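Protein A6 homolog (Fowlpox virus, PDB 6BR8) binds phospholipids in its helical C-terminal part and probably plays an essential role in the transition from immature to mature virions. Local coordinates at residues 23-28 against 35-40; 159-164 against 209-214; 214-219 against 235-240. One frame throughout, in Å; residues are numbered along the deposited sequence.

Contact 1 (23-28 against 35-40); sequences SLIKSA and YKILME. With 6OU ([(2~{R})-1-[2-azanylethoxy(oxidanyl)phosphoryl]oxy-3-hexadecanoyloxy-propan-2-yl] (~{Z})-octadec-9-enoate), chain G.
Ile37 reaches from helix 31-40 against the last turn of helix 5-26 and meets Leu24 and Ile25 with its two branches at once. Its CG1 arm is anti to its own carbonyl carbon (chi1 -67°) and runs on fully extended, which brings CD1 up against the Leu24 carbonyl, with Ile37 CD1 3.1 Å from Leu24 O, a tight approach of a methyl to a carbonyl oxygen. The same methyl touches Leu24 CB at 3.6 Å, and beyond it Ala28 CB comes up at 4.2 Å, where the chain has already left the helix. The shorter branch, Ile37 CG2, touches both partners, Leu24 CB and, at 3.8 Å, Ile25 CG1.

Ile25 turns its end rather than its base to the other helix. Its side chain crosses that of Leu38 at about a right angle, with Ile25 CD1 3.7 Å from Leu38 CG, and this methyl is also 3.5 Å from C08 in an acyl chain of the bound phosphatidylethanolamine (6OU, chain G). Leu38 CD2 comes within 3.8 Å of the same C08, so the two residues present a joint apolar surface to one acyl chain. Tyr113 of helix 112-120 touches both Ile25 and Leu38. On the outer side, Ser27 OG donates to Ser23 O in the carbonyl plane (3.1 Å), tying the first non-helical residue back to the preceding turn.

The arrangement is a helical hairpin: two consecutive helices joined by a short connection and packed through branched aliphatic side chains, with its inner edge forming part of the wall of a phosphatidylethanolamine pocket, to which Ile25 and Leu38 both belong.

Contact 2 (159-164 against 209-214); sequences HVLFSE and EKHKTT
Leu161 lays one methyl over the imidazole of His211, a CH-pi contact in which Leu161 CD1 stands 3.9 Å from the ring centroid and 24° off the ring normal. The methyl is displaced toward the rim, nearest to His211 CG at 3.6 Å, and the opposite face of the ring has Lys210 CB above it, so the ring lies between two aliphatic groups. Leu161 divides its methyls between two partners: a chi1 of 167° swings CG away from the backbone N, and from there CD1 goes to the ring while CD2 meets Thr214 CG2 at 4.1 Å. Leu161 and its two partners point in opposing directions and lie alongside one another, so that contact is made along their flanks.

One turn further along, Glu164 stretches its extended chain toward the distal nitrogen of the imidazole. Glu164 OE1 is 3.7 Å from His211 NE2 and approaches obliquely, the carboxylate and ring planes being 31° apart; this is proximity rather than a bond, although the acidic neighbour would be expected to favour a protonated imidazole to some degree.

His211 stands at the break between helix 197-210 and helix 212-225, where it is also the N-cap residue of the latter. Helix 156-170 thus packs across this junction, Ile165 adding to the cover of His211 and Ser168 touching Lys210 before the break.

Contact 3 (214-219 against 235-240); sequences TLISIV and VDIEFI. With 6OU ([(2~{R})-1-[2-azanylethoxy(oxidanyl)phosphoryl]oxy-3-hexadecanoyloxy-propan-2-yl] (~{Z})-octadec-9-enoate), chain C.
A carboxylate oxygen resting on an aliphatic side chain marks this contact: Glu238 OE1 lies 3.9 Å from both Ile216 CG1 and Ile216 CG2, touching the two branches of the isoleucine together. The glutamate starts out anti to its backbone N and then bends at CG (chi2 70°), which folds its end back toward helix 212-225. Its other oxygen, OE2, forms a long, weak ion pair with Lys212 and lies close to Asp242; the lysine, in a salt bridge with Asp242, probably eases the crowding of the two acids.

Next to this carboxylate, Ile237 packs against Ile216 and Val219, which lie one turn apart on the facing helix. Ile237 CG2 meets Ile216 CD1 at 4.0 Å, whereas Ile237 CD1 meets Val219 CG1 at 3.9 Å, the valine crossing it at about a right angle. Val219 CG1 is shared with the bound phosphatidylethanolamine, lying 3.8 Å from acyl carbon C05, and Ile240 CD1 touches the same acyl chain near its ester end, at C15 (3.7 Å). Near the headgroup, amine N29 stands over one face of the Phe239 ring, offset toward its rim.

Asp236 caps helix 237-249: its OD1 accepts from Phe239 N at 2.9 Å with a nearly straight N-H (166°), though from above the carboxylate plane. Gln220 also binds the start of this helix, through Ile237 N and Val235 O. Helix 212-225 therefore has helix 237-249 along one flank, where Phe241, a turn beyond Ile237, touches both Leu215 and Ile216, and helix 156-170 along another, where Arg157 and Leu158 touch Ile218.

Overall arrangement
Contacts 2 and 3 form one continuous region: their centres are 13 Å apart, both use helix 212-225, and Thr214 belongs to each. Leu161 CD2 also packs on Leu215 CD1 at 4.0 Å, linking helix 156-170 to the segment used in contact 3. Contact 1 lies across the chain's centre from contact 3, with 33 Å between their centres, and its nearest atoms are about 17 Å from those of contact 2. Contacts 1 and 3 line pockets for different phosphatidylethanolamine molecules. In contact 2 the side chain of Leu161 is about 9 Å from a bound 6OU. Ile240 of contact 3 additionally touches the bound phosphatidylglycerol, as does Glu209, at the start of the 209-214 segment.

Contact 1 (23-28 against 35-40)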
loop_
_atom_site.group_PDB
_atom_site.type_symbol
_atom_site.label_atom_id
_atom_site.label_comp_id
_atom_site.label_asym_id
_atom_site.label_seq_id
_atom_site.Cartn_x
_atom_site.Cartn_y
_atom_site.Cartn_z
ATOM N N SER A 23 -1.627 -10.388 11.601
ATOM C CA SER A 23 -1.715 -10.543 13.051
ATOM C C SER A 23 -0.996 -11.794 13.536
ATOM O O SER A 23 -0.547 -11.832 14.686
ATOM C CB SER A 23 -3.176 -10.576 13.499
ATOM O OG SER A 23 -3.852 -9.397 13.097
ATOM N N LEU A 24 -0.884 -12.827 12.684
ATOM C CA LEU A 24 -0.101 -14.002 13.049
ATOM C C LEU A 24 1.392 -13.700 13.032
ATOM O O LEU A 24 2.140 -14.212 13.872
ATOM C CB LEU A 24 -0.406 -15.167 12.109
ATOM C CG LEU A 24 -1.819 -15.757 12.080
ATOM C CD1 LEU A 24 -1.935 -16.820 10.979
ATOM C CD2 LEU A 24 -2.210 -16.330 13.443
ATOM N N ILE A 25 1.842 -12.863 12.101
ATOM C CA ILE A 25 3.263 -12.558 12.014
ATOM C C ILE A 25 3.676 -11.590 13.109
ATOM O O ILE A 25 4.718 -11.771 13.745
ATOM C CB ILE A 25 3.600 -12.018 10.618
ATOM C CG1 ILE A 25 3.484 -13.157 9.594
ATOM C CG2 ILE A 25 4.989 -11.380 10.623
ATOM C CD1 ILE A 25 3.438 -12.694 8.178
ATOM N N LYS A 26 2.875 -10.549 13.340
ATOM C CA LYS A 26 3.158 -9.589 14.401
ATOM C C LYS A 26 3.368 -10.293 15.737
ATOM O O LYS A 26 4.382 -10.089 16.419
ATOM C CB LYS A 26 2.007 -8.586 14.510
ATOM N N SER A 27 2.412 -11.139 16.119
ATOM C CA SER A 27 2.383 -11.724 17.450
ATOM C C SER A 27 3.102 -13.064 17.473
ATOM O O SER A 27 2.746 -13.956 18.250
ATOM C CB SER A 27 0.938 -11.894 17.916
ATOM O OG SER A 27 0.359 -13.051 17.336
ATOM N N ALA A 28 4.110 -13.213 16.623
ATOM C CA ALA A 28 4.913 -14.423 16.551
ATOM C C ALA A 28 6.234 -14.222 17.286
ATOM O O ALA A 28 6.788 -13.121 17.320
ATOM C CB ALA A 28 5.173 -14.825 15.097
ATOM N N TYR A 35 8.166 -17.123 9.308
ATOM C CA TYR A 35 8.457 -17.764 8.029
ATOM C C TYR A 35 7.590 -18.995 7.815
ATOM O O TYR A 35 7.130 -19.240 6.696
ATOM C CB TYR A 35 9.943 -18.118 7.943
ATOM C CG TYR A 35 10.335 -18.880 6.692
ATOM C CD1 TYR A 35 10.904 -18.220 5.610
ATOM C CD2 TYR A 35 10.190 -20.264 6.610
ATOM C CE1 TYR A 35 11.267 -18.901 4.466
ATOM C CE2 TYR A 35 10.563 -20.952 5.474
ATOM C CZ TYR A 35 11.098 -20.267 4.407
ATOM O OH TYR A 35 11.468 -20.955 3.278
ATOM N N LYS A 36 7.383 -19.786 8.865
ATOM C CA LYS A 36 6.374 -20.833 8.820
ATOM C C LYS A 36 5.007 -20.252 8.463
ATOM O O LYS A 36 4.310 -20.807 7.608
ATOM C CB LYS A 36 6.364 -21.576 10.169
ATOM N N ILE A 37 4.625 -19.134 9.084
ATOM C CA ILE A 37 3.311 -18.536 8.848
ATOM C C ILE A 37 3.145 -18.109 7.393
ATOM O O ILE A 37 2.082 -18.310 6.790
ATOM C CB ILE A 37 3.099 -17.358 9.811
ATOM C CG1 ILE A 37 3.008 -17.891 11.241
ATOM C CG2 ILE A 37 1.838 -16.581 9.455
ATOM C CD1 ILE A 37 2.788 -16.835 12.307
ATOM N N LEU A 38 4.187 -17.538 6.797
ATOM C CA LEU A 38 4.096 -17.161 5.397
ATOM C C LEU A 38 4.017 -18.392 4.488
ATOM O O LEU A 38 3.191 -18.442 3.570
ATOM C CB LEU A 38 5.267 -16.241 5.043
ATOM C CG LEU A 38 5.148 -14.833 5.619
ATOM C CD1 LEU A 38 6.505 -14.195 5.772
ATOM C CD2 LEU A 38 4.211 -14.006 4.741
HETATM N N MSE A 39 4.853 -19.399 4.735
HETATM C CA MSE A 39 4.813 -20.640 3.940
HETATM C C MSE A 39 3.506 -21.418 4.057
HETATM O O MSE A 39 3.060 -22.035 3.093
HETATM C CB MSE A 39 5.940 -21.610 4.306
HETATM C CG MSE A 39 7.357 -21.152 4.053
HETATM SE SE MSE A 39 7.783 -21.071 2.140
HETATM C CE MSE A 39 7.169 -22.847 1.502
ATOM N N GLU A 40 2.886 -21.420 5.235
ATOM C CA GLU A 40 1.625 -22.143 5.339
ATOM C C GLU A 40 0.527 -21.449 4.546
ATOM O O GLU A 40 -0.453 -22.093 4.154
HETATM C C01 6OU G . -1.354 -10.133 -1.539
HETATM C C02 6OU G . -0.308 -10.066 -0.430
HETATM C C03 6OU G . -0.518 -11.129 0.644
HETATM C C04 6OU G . 0.632 -11.174 1.648
HETATM C C05 6OU G . 0.198 -10.711 3.036
HETATM C C06 6OU G . 1.186 -11.114 4.128
HETATM C C07 6OU G . 2.104 -9.964 4.533
HETATM C C08 6OU G . 3.182 -10.407 5.513
HETATM C C09 6OU G . 4.008 -9.254 6.073
HETATM C C10 6OU G . 5.487 -9.634 6.121
HETATM C C11 6OU G . 6.256 -9.039 7.298
HETATM C C12 6OU G . 5.397 -8.540 8.459
HETATM C C13 6OU G . 6.254 -8.050 9.629
HETATM C C14 6OU G . 7.674 -8.619 9.574
HETATM C C15 6OU G . 8.763 -7.568 9.785
HETATM C C16 6OU G . 9.124 -6.772 8.526
HETATM O O17 6OU G . 8.569 -6.960 7.492
HETATM O O18 6OU G . 10.121 -5.795 8.594
HETATM C C19 6OU G . 10.907 -5.729 7.442
HETATM C C20 6OU G . 12.044 -6.732 7.631
HETATM C C21 6OU G . 13.344 -5.971 7.883
HETATM O O22 6OU G . 13.116 -5.234 9.049
HETATM P P23 6OU G . 14.054 -5.532 10.373
HETATM O O24 6OU G . 14.211 -4.249 11.162
HETATM O O25 6OU G . 15.409 -6.019 9.902
HETATM O O26 6OU G . 13.386 -6.684 11.356
HETATM C C27 6OU G . 12.038 -7.059 11.242
HETATM C C28 6OU G . 11.639 -7.774 12.533
HETATM N N29 6OU G . 10.252 -8.189 12.492
HETATM O O30 6OU G . 12.151 -7.643 6.560
HETATM C C31 6OU G . 12.168 -7.173 5.235
HETATM O O32 6OU G . 13.175 -6.769 4.764
HETATM C C33 6OU G . 10.909 -7.214 4.366
HETATM C C34 6OU G . 10.983 -8.309 3.304
HETATM C C35 6OU G . 9.645 -8.576 2.621
HETATM C C36 6OU G . 9.436 -10.062 2.362
HETATM C C37 6OU G . 8.284 -10.324 1.400
HETATM C C38 6OU G . 7.066 -10.933 2.089
HETATM C C39 6OU G . 6.169 -11.628 1.068
HETATM C C40 6OU G . 5.097 -10.709 0.483
HETATM C C41 6OU G . 5.120 -10.685 -0.835
#

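Contact 2 (159-164 against 209-214)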
loop_
_atom_site.group_PDB
_atom_site.type_symbol
_atom_site.label_atom_id
_atom_site.label_comp_id
_atom_site.label_asym_id
_atom_site.label_seq_id
_atom_site.Cartn_x
_atom_site.Cartn_y
_atom_site.Cartn_z
ATOM N N HIS A 159 5.968 10.131 14.058
ATOM C CA HIS A 159 5.131 9.828 15.209
ATOM C C HIS A 159 4.443 11.088 15.702
ATOM O O HIS A 159 3.247 11.080 16.033
ATOM C CB HIS A 159 5.967 9.208 16.321
ATOM C CG HIS A 159 5.154 8.719 17.468
ATOM N ND1 HIS A 159 5.456 9.022 18.778
ATOM C CD2 HIS A 159 4.040 7.954 17.506
ATOM C CE1 HIS A 159 4.565 8.459 19.575
ATOM N NE2 HIS A 159 3.693 7.805 18.829
ATOM N N VAL A 160 5.188 12.192 15.725
ATOM C CA VAL A 160 4.608 13.474 16.081
ATOM C C VAL A 160 3.481 13.827 15.118
ATOM O O VAL A 160 2.354 14.124 15.538
ATOM C CB VAL A 160 5.702 14.549 16.123
ATOM C CG1 VAL A 160 5.088 15.914 16.291
ATOM C CG2 VAL A 160 6.663 14.240 17.277
ATOM N N LEU A 161 3.750 13.745 13.813
ATOM C CA LEU A 161 2.739 14.124 12.842
ATOM C C LEU A 161 1.494 13.235 12.980
ATOM O O LEU A 161 0.365 13.732 13.002
ATOM C CB LEU A 161 3.330 14.067 11.431
ATOM C CG LEU A 161 2.308 14.141 10.280
ATOM C CD1 LEU A 161 1.604 15.496 10.354
ATOM C CD2 LEU A 161 2.935 13.887 8.908
ATOM N N PHE A 162 1.689 11.927 13.116
ATOM C CA PHE A 162 0.579 11.006 13.337
ATOM C C PHE A 162 -0.245 11.413 14.555
ATOM O O PHE A 162 -1.479 11.404 14.504
ATOM C CB PHE A 162 1.124 9.580 13.487
ATOM C CG PHE A 162 0.075 8.541 13.780
ATOM N N SER A 163 0.421 11.815 15.639
ATOM C CA SER A 163 -0.282 12.257 16.832
ATOM C C SER A 163 -1.149 13.480 16.559
ATOM O O SER A 163 -2.255 13.590 17.099
ATOM C CB SER A 163 0.727 12.573 17.933
ATOM O OG SER A 163 1.146 11.376 18.549
ATOM N N GLU A 164 -0.654 14.434 15.766
ATOM C CA GLU A 164 -1.414 15.667 15.584
ATOM C C GLU A 164 -2.627 15.459 14.697
ATOM O O GLU A 164 -3.687 16.032 14.969
ATOM C CB GLU A 164 -0.532 16.768 15.002
ATOM C CG GLU A 164 0.522 17.246 15.977
ATOM C CD GLU A 164 1.388 18.323 15.401
ATOM O OE1 GLU A 164 1.424 18.421 14.157
ATOM O OE2 GLU A 164 2.030 19.056 16.194
ATOM N N GLU A 209 -3.607 18.905 3.333
ATOM C CA GLU A 209 -3.175 20.255 3.009
ATOM C C GLU A 209 -2.583 20.947 4.225
ATOM O O GLU A 209 -1.562 21.632 4.120
ATOM C CB GLU A 209 -4.335 21.060 2.445
ATOM C CG GLU A 209 -4.932 20.423 1.222
ATOM C CD GLU A 209 -3.952 20.362 0.059
ATOM O OE1 GLU A 209 -3.258 21.364 -0.217
ATOM O OE2 GLU A 209 -3.873 19.305 -0.592
ATOM N N LYS A 210 -3.191 20.766 5.394
ATOM C CA LYS A 210 -2.660 21.450 6.560
ATOM C C LYS A 210 -1.239 21.021 6.872
ATOM O O LYS A 210 -0.460 21.816 7.384
ATOM C CB LYS A 210 -3.513 21.200 7.790
ATOM C CG LYS A 210 -4.574 22.230 8.002
ATOM C CD LYS A 210 -5.071 22.226 9.431
ATOM C CE LYS A 210 -5.727 20.919 9.769
ATOM N NZ LYS A 210 -5.479 20.542 11.189
ATOM N N HIS A 211 -0.892 19.767 6.565
ATOM C CA HIS A 211 0.313 19.111 7.047
ATOM C C HIS A 211 1.228 18.732 5.911
ATOM O O HIS A 211 2.163 17.946 6.113
ATOM C CB HIS A 211 -0.065 17.874 7.863
ATOM C CG HIS A 211 -0.547 18.218 9.234
ATOM N ND1 HIS A 211 -1.750 17.780 9.733
ATOM C CD2 HIS A 211 0.017 18.964 10.209
ATOM C CE1 HIS A 211 -1.902 18.238 10.965
ATOM N NE2 HIS A 211 -0.837 18.955 11.277
ATOM N N LYS A 212 0.964 19.267 4.716
ATOM C CA LYS A 212 1.708 18.814 3.551
ATOM C C LYS A 212 3.208 19.047 3.713
ATOM O O LYS A 212 4.011 18.174 3.365
ATOM C CB LYS A 212 1.198 19.527 2.292
ATOM C CG LYS A 212 1.582 18.796 1.024
ATOM C CD LYS A 212 1.618 19.748 -0.156
ATOM C CE LYS A 212 1.748 18.953 -1.455
ATOM N NZ LYS A 212 1.579 19.865 -2.622
ATOM N N THR A 213 3.613 20.201 4.224
ATOM C CA THR A 213 5.034 20.544 4.244
ATOM C C THR A 213 5.806 19.579 5.145
ATOM O O THR A 213 6.811 18.982 4.741
ATOM C CB THR A 213 5.198 21.998 4.694
ATOM O OG1 THR A 213 4.340 22.832 3.900
ATOM C CG2 THR A 213 6.646 22.499 4.510
ATOM N N THR A 214 5.296 19.343 6.345
ATOM C CA THR A 214 5.841 18.278 7.174
ATOM C C THR A 214 5.885 16.941 6.445
ATOM O O THR A 214 6.899 16.243 6.468
ATOM C CB THR A 214 5.019 18.161 8.440
ATOM O OG1 THR A 214 5.113 19.417 9.132
ATOM C CG2 THR A 214 5.573 17.016 9.302
#

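Contact 3 (214-219 against 235-240)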
loop_
_atom_site.group_PDB
_atom_site.type_symbol
_atom_site.label_atom_id
_atom_site.label_comp_id
_atom_site.label_asym_id
_atom_site.label_seq_id
_atom_site.Cartn_x
_atom_site.Cartn_y
_atom_site.Cartn_z
ATOM N N THR A 214 5.296 19.343 6.345
ATOM C CA THR A 214 5.841 18.278 7.174
ATOM C C THR A 214 5.885 16.941 6.445
ATOM O O THR A 214 6.899 16.243 6.468
ATOM C CB THR A 214 5.019 18.161 8.440
ATOM O OG1 THR A 214 5.113 19.417 9.132
ATOM C CG2 THR A 214 5.573 17.016 9.302
ATOM N N LEU A 215 4.783 16.527 5.818
ATOM C CA LEU A 215 4.768 15.157 5.315
ATOM C C LEU A 215 5.805 14.973 4.209
ATOM O O LEU A 215 6.550 13.991 4.184
ATOM C CB LEU A 215 3.377 14.784 4.811
ATOM C CG LEU A 215 3.423 13.384 4.205
ATOM C CD1 LEU A 215 3.676 12.352 5.268
ATOM C CD2 LEU A 215 2.116 13.133 3.467
ATOM N N ILE A 216 5.834 15.905 3.259
ATOM C CA ILE A 216 6.819 15.849 2.187
ATOM C C ILE A 216 8.224 15.877 2.770
ATOM O O ILE A 216 9.083 15.062 2.410
ATOM C CB ILE A 216 6.599 17.018 1.220
ATOM C CG1 ILE A 216 5.220 16.900 0.565
ATOM C CG2 ILE A 216 7.779 17.138 0.204
ATOM C CD1 ILE A 216 5.113 15.792 -0.442
ATOM N N SER A 217 8.483 16.838 3.659
ATOM C CA SER A 217 9.802 16.959 4.268
ATOM C C SER A 217 10.256 15.646 4.879
ATOM O O SER A 217 11.331 15.146 4.553
ATOM C CB SER A 217 9.786 18.028 5.341
ATOM O OG SER A 217 10.967 17.963 6.111
ATOM N N ILE A 218 9.431 15.069 5.762
ATOM C CA ILE A 218 9.764 13.796 6.395
ATOM C C ILE A 218 10.105 12.749 5.350
ATOM O O ILE A 218 11.166 12.117 5.406
ATOM C CB ILE A 218 8.600 13.322 7.276
ATOM C CG1 ILE A 218 8.580 14.090 8.597
ATOM C CG2 ILE A 218 8.674 11.815 7.478
ATOM C CD1 ILE A 218 7.372 13.773 9.428
ATOM N N VAL A 219 9.197 12.524 4.392
ATOM C CA VAL A 219 9.455 11.468 3.424
ATOM C C VAL A 219 10.673 11.798 2.561
ATOM O O VAL A 219 11.489 10.917 2.263
ATOM C CB VAL A 219 8.187 11.205 2.603
ATOM C CG1 VAL A 219 8.410 10.092 1.590
ATOM C CG2 VAL A 219 7.068 10.826 3.570
ATOM N N VAL A 235 15.338 11.288 -5.974
ATOM C CA VAL A 235 13.896 11.144 -6.049
ATOM C C VAL A 235 13.293 12.462 -5.584
ATOM O O VAL A 235 13.772 13.066 -4.614
ATOM C CB VAL A 235 13.441 9.938 -5.203
ATOM C CG1 VAL A 235 11.941 9.800 -5.149
ATOM C CG2 VAL A 235 14.017 8.664 -5.795
ATOM N N ASP A 236 12.289 12.951 -6.314
ATOM C CA ASP A 236 11.620 14.210 -5.975
ATOM C C ASP A 236 10.250 13.874 -5.373
ATOM O O ASP A 236 9.247 13.704 -6.077
ATOM C CB ASP A 236 11.538 15.104 -7.212
ATOM C CG ASP A 236 11.029 16.513 -6.911
ATOM O OD1 ASP A 236 10.242 16.702 -5.953
ATOM O OD2 ASP A 236 11.396 17.434 -7.673
ATOM N N ILE A 237 10.203 13.814 -4.042
ATOM C CA ILE A 237 8.968 13.441 -3.365
ATOM C C ILE A 237 7.852 14.427 -3.693
ATOM O O ILE A 237 6.712 14.031 -4.001
ATOM C CB ILE A 237 9.199 13.341 -1.849
ATOM C CG1 ILE A 237 10.219 12.249 -1.542
ATOM C CG2 ILE A 237 7.882 12.995 -1.154
ATOM C CD1 ILE A 237 9.721 10.842 -2.000
ATOM N N GLU A 238 8.142 15.726 -3.579
ATOM C CA GLU A 238 7.137 16.744 -3.885
ATOM C C GLU A 238 6.539 16.494 -5.264
ATOM O O GLU A 238 5.318 16.385 -5.417
ATOM C CB GLU A 238 7.763 18.150 -3.780
ATOM C CG GLU A 238 6.933 19.344 -4.313
ATOM C CD GLU A 238 5.717 19.669 -3.443
ATOM O OE1 GLU A 238 5.804 19.508 -2.219
ATOM O OE2 GLU A 238 4.698 20.141 -3.963
ATOM N N PHE A 239 7.382 16.285 -6.264
ATOM C CA PHE A 239 6.860 16.058 -7.605
ATOM C C PHE A 239 6.031 14.776 -7.699
ATOM O O PHE A 239 4.995 14.749 -8.371
ATOM C CB PHE A 239 8.002 16.007 -8.596
ATOM C CG PHE A 239 7.589 15.484 -9.910
ATOM C CD1 PHE A 239 6.953 16.316 -10.813
ATOM C CD2 PHE A 239 7.833 14.168 -10.259
ATOM C CE1 PHE A 239 6.569 15.842 -12.051
ATOM C CE2 PHE A 239 7.457 13.694 -11.484
ATOM C CZ PHE A 239 6.823 14.527 -12.384
ATOM N N ILE A 240 6.477 13.694 -7.060
ATOM C CA ILE A 240 5.686 12.471 -7.074
ATOM C C ILE A 240 4.324 12.707 -6.439
ATOM O O ILE A 240 3.291 12.239 -6.945
ATOM C CB ILE A 240 6.435 11.341 -6.352
ATOM C CG1 ILE A 240 7.655 10.902 -7.167
ATOM C CG2 ILE A 240 5.455 10.176 -6.059
ATOM C CD1 ILE A 240 8.538 9.917 -6.452
HETATM C C01 6OU C . 5.787 6.663 5.451
HETATM C C02 6OU C . 7.163 6.044 5.205
HETATM C C03 6OU C . 7.963 6.776 4.128
HETATM C C04 6OU C . 8.918 5.861 3.358
HETATM C C05 6OU C . 9.674 6.599 2.254
HETATM C C06 6OU C . 10.025 5.708 1.063
HETATM C C07 6OU C . 9.982 6.486 -0.252
HETATM C C08 6OU C . 10.904 5.882 -1.310
HETATM C C09 6OU C . 10.687 6.487 -2.699
HETATM C C10 6OU C . 10.120 5.469 -3.683
HETATM C C11 6OU C . 9.697 6.114 -4.996
HETATM C C12 6OU C . 10.469 5.510 -6.162
HETATM C C13 6OU C . 9.636 5.438 -7.434
HETATM C C14 6OU C . 10.410 6.021 -8.603
HETATM C C15 6OU C . 10.440 7.542 -8.587
HETATM C C16 6OU C . 9.841 8.042 -9.892
HETATM O O17 6OU C . 9.362 7.250 -10.622
HETATM O O18 6OU C . 9.846 9.394 -10.236
HETATM C C19 6OU C . 8.618 9.848 -10.728
HETATM C C20 6OU C . 8.656 9.757 -12.248
HETATM C C21 6OU C . 9.530 10.889 -12.794
HETATM O O22 6OU C . 10.770 10.342 -13.165
HETATM O O24 6OU C . 10.816 10.552 -15.727
HETATM O O25 6OU C . 12.912 10.218 -14.541
HETATM O O26 6OU C . 11.866 12.540 -14.393
HETATM C C27 6OU C . 12.175 13.162 -13.176
HETATM N N29 6OU C . 11.192 14.720 -11.539
HETATM O O30 6OU C . 7.379 9.765 -12.849
HETATM C C31 6OU C . 6.237 10.124 -12.110
HETATM O O32 6OU C . 5.965 11.260 -11.935
HETATM C C33 6OU C . 5.274 9.065 -11.574
HETATM C C34 6OU C . 5.292 8.931 -10.057
HETATM C C35 6OU C . 4.615 7.640 -9.618
HETATM C C36 6OU C . 5.556 6.692 -8.892
HETATM C C37 6OU C . 5.033 6.359 -7.502
HETATM C C38 6OU C . 5.902 5.320 -6.807
HETATM C C39 6OU C . 5.053 4.168 -6.274
HETATM C C40 6OU C . 5.643 3.524 -5.022
HETATM C C41 6OU C . 6.631 2.693 -5.289
HETATM C C42 6OU C . 7.607 2.552 -4.117
HETATM C C43 6OU C . 6.915 2.364 -2.763
HETATM C C44 6OU C . 7.596 3.149 -1.635
HETATM C C45 6OU C . 6.610 3.812 -0.661
HETATM C C46 6OU C . 5.662 2.818 0.009
HETATM C C47 6OU C . 4.863 3.471 1.130
HETATM C C48 6OU C . 3.900 2.505 1.809
HETATM C C49 6OU C . 2.850 3.215 2.659
#